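Local coordinates for protein Lic11098 (Leptospira interrogans serogroup Icterohaemorrhagiae serovar copenhageni, PDB 4U08) that is of unknown function but is a leucine-rich repeat protein, bound to calcium and zinc ions in this structure and probably a virulence factor, at residues K60-G63 against K64-N67. Residues are numbered along the deposited sequence; the frame is centred on the assembly and turned at random.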
ATOM      1  N   LYS A  60     -27.174   4.950 -25.379  1.00 67.56           N
ATOM      2  CA  LYS A  60     -26.205   4.716 -26.459  1.00 67.10           C
ATOM      3  C   LYS A  60     -25.631   6.033 -27.004  1.00 68.98           C
ATOM      4  O   LYS A  60     -24.507   6.058 -27.504  1.00 68.22           O
ATOM      5  CB  LYS A  60     -26.820   3.853 -27.586  1.00 69.86           C
ATOM      6  CG  LYS A  60     -28.154   4.371 -28.140  1.00 86.04           C
ATOM      7  CD  LYS A  60     -28.724   3.465 -29.232  1.00 97.49           C
ATOM      8  CE  LYS A  60     -28.578   4.046 -30.622  1.00109.41           C
ATOM      9  NZ  LYS A  60     -29.535   5.160 -30.874  1.00117.27           N
ATOM     10  N   GLU A  61     -26.388   7.132 -26.850  1.00 65.31           N
ATOM     11  CA  GLU A  61     -26.009   8.473 -27.306  1.00 65.12           C
ATOM     12  C   GLU A  61     -24.826   9.063 -26.526  1.00 67.54           C
ATOM     13  O   GLU A  61     -24.238  10.051 -26.983  1.00 67.20           O
ATOM     14  CB  GLU A  61     -27.221   9.422 -27.308  1.00 66.65           C
ATOM     15  CG  GLU A  61     -28.360   8.965 -28.213  1.00 77.32           C
ATOM     16  CD  GLU A  61     -29.480   8.190 -27.539  1.00100.17           C
ATOM     17  OE1 GLU A  61     -29.187   7.293 -26.715  1.00 91.35           O
ATOM     18  OE2 GLU A  61     -30.658   8.467 -27.856  1.00100.32           O
ATOM     19  N   ILE A  62     -24.427   8.420 -25.396  1.00 62.70           N
ATOM     20  CA  ILE A  62     -23.255   8.838 -24.614  1.00 62.12           C
ATOM     21  C   ILE A  62     -22.002   8.791 -25.500  1.00 63.61           C
ATOM     22  O   ILE A  62     -21.108   9.614 -25.316  1.00 63.29           O
ATOM     23  CB  ILE A  62     -23.090   8.096 -23.247  1.00 65.05           C
ATOM     24  CG1 ILE A  62     -22.214   8.921 -22.262  1.00 65.46           C
ATOM     25  CG2 ILE A  62     -22.557   6.667 -23.412  1.00 65.50           C
ATOM     26  CD1 ILE A  62     -22.568   8.772 -20.771  1.00 71.00           C
ATOM     27  N   GLY A  63     -22.005   7.891 -26.493  1.00 57.91           N
ATOM     28  CA  GLY A  63     -20.930   7.728 -27.464  1.00 56.44           C
ATOM     29  C   GLY A  63     -20.695   8.936 -28.352  1.00 59.85           C
ATOM     30  O   GLY A  63     -19.620   9.055 -28.941  1.00 58.87           O
ATOM     31  N   LYS A  64     -21.688   9.857 -28.457  1.00 56.92           N
ATOM     32  CA  LYS A  64     -21.567  11.065 -29.296  1.00 56.67           C
ATOM     33  C   LYS A  64     -20.695  12.176 -28.675  1.00 59.22           C
ATOM     34  O   LYS A  64     -20.315  13.117 -29.382  1.00 57.68           O
ATOM     35  CB  LYS A  64     -22.952  11.625 -29.704  1.00 60.14           C
ATOM     36  CG  LYS A  64     -23.867  10.644 -30.454  1.00 76.82           C
ATOM     37  CD  LYS A  64     -23.774  10.614 -32.003  1.00 87.77           C
ATOM     38  CE  LYS A  64     -23.429   9.211 -32.432  1.00 98.23           C
ATOM     39  NZ  LYS A  64     -22.987   9.161 -33.850  1.00103.74           N
ATOM     40  N   LEU A  65     -20.364  12.068 -27.369  1.00 55.28           N
ATOM     41  CA  LEU A  65     -19.549  13.063 -26.658  1.00 53.74           C
ATOM     42  C   LEU A  65     -18.071  12.924 -27.048  1.00 55.53           C
ATOM     43  O   LEU A  65     -17.249  12.450 -26.265  1.00 55.39           O
ATOM     44  CB  LEU A  65     -19.773  12.961 -25.130  1.00 53.90           C
ATOM     45  CG  LEU A  65     -21.226  13.017 -24.650  1.00 59.30           C
ATOM     46  CD1 LEU A  65     -21.342  12.619 -23.185  1.00 59.76           C
ATOM     47  CD2 LEU A  65     -21.831  14.400 -24.870  1.00 61.74           C
ATOM     48  N   GLN A  66     -17.736  13.344 -28.282  1.00 51.56           N
ATOM     49  CA  GLN A  66     -16.389  13.237 -28.849  1.00 51.64           C
ATOM     50  C   GLN A  66     -15.362  14.149 -28.178  1.00 56.84           C
ATOM     51  O   GLN A  66     -14.168  13.897 -28.330  1.00 56.63           O
ATOM     52  CB  GLN A  66     -16.390  13.440 -30.376  1.00 52.82           C
ATOM     53  CG  GLN A  66     -17.211  12.395 -31.153  1.00 67.08           C
ATOM     54  CD  GLN A  66     -16.690  10.982 -30.970  1.00 75.52           C
ATOM     55  OE1 GLN A  66     -15.610  10.617 -31.461  1.00 66.03           O
ATOM     56  NE2 GLN A  66     -17.440  10.164 -30.247  1.00 59.51           N
ATOM     57  N   ASN A  67     -15.803  15.179 -27.431  1.00 53.63           N
ATOM     58  CA  ASN A  67     -14.870  16.049 -26.709  1.00 54.32           C
ATOM     59  C   ASN A  67     -14.709  15.671 -25.224  1.00 58.14           C
ATOM     60  O   ASN A  67     -13.867  16.257 -24.541  1.00 57.54           O
ATOM     61  CB  ASN A  67     -15.239  17.522 -26.889  1.00 57.09           C
ATOM     62  CG  ASN A  67     -14.862  18.040 -28.257  1.00 77.34           C
ATOM     63  OD1 ASN A  67     -13.685  18.019 -28.657  1.00 69.34           O
ATOM     64  ND2 ASN A  67     -15.856  18.476 -29.021  1.00 68.25           N
TER
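I62 and L65 meet on the buried side of a short 3-10 turn. Their side chains are angled across each other, with I62 CG1 lying 3.9 Å from L65 CD1. Chi1 of I62 (-158°) sets CG1 anti to the backbone N, and this is the branch that meets L65. L65 also lies over the I62 carbonyl. Its CG comes within 3.5 Å of I62 O, so aliphatic carbon shields a carbonyl that is already in use. L65 N donates to I62 O at 3.3 Å, and the bond is nearly straight at 167°. One step earlier, K64 N donates to E61 O at 3.0 Å. Both amides reach their carbonyls from well above the carbonyl plane. This i to i+3 bonding is the 3-10 pattern, and it gives way to an inverse gamma turn centred on L65, in which Q66 N bonds K64 O. The turn lies in the loop between strands 47-49 and 70-72, within a leucine-rich repeat solenoid. There the 3-10 segment forms part of the return from one parallel strand to the next. I62 also packs on L35 and L65 on L88, linking this coil to its neighbours on both sides. G63 is buried too, and its carbonyl faces Q66. Q66 NE2 lies 2.8 Å from G63 O, but the N-H is bent to 118° and the bond is weak. The same nitrogen has a stronger partner in Q87 O, so the amide mainly joins this loop to the following one. The solvent side is looser. K64 is exposed, and only the root of its side chain packs here, with CB 3.4 Å from E61 O. Bends at chi2 and chi3 carry its ammonium end away from the turn. E61 is partly exposed, and its carboxylate also leads away from K64-N67.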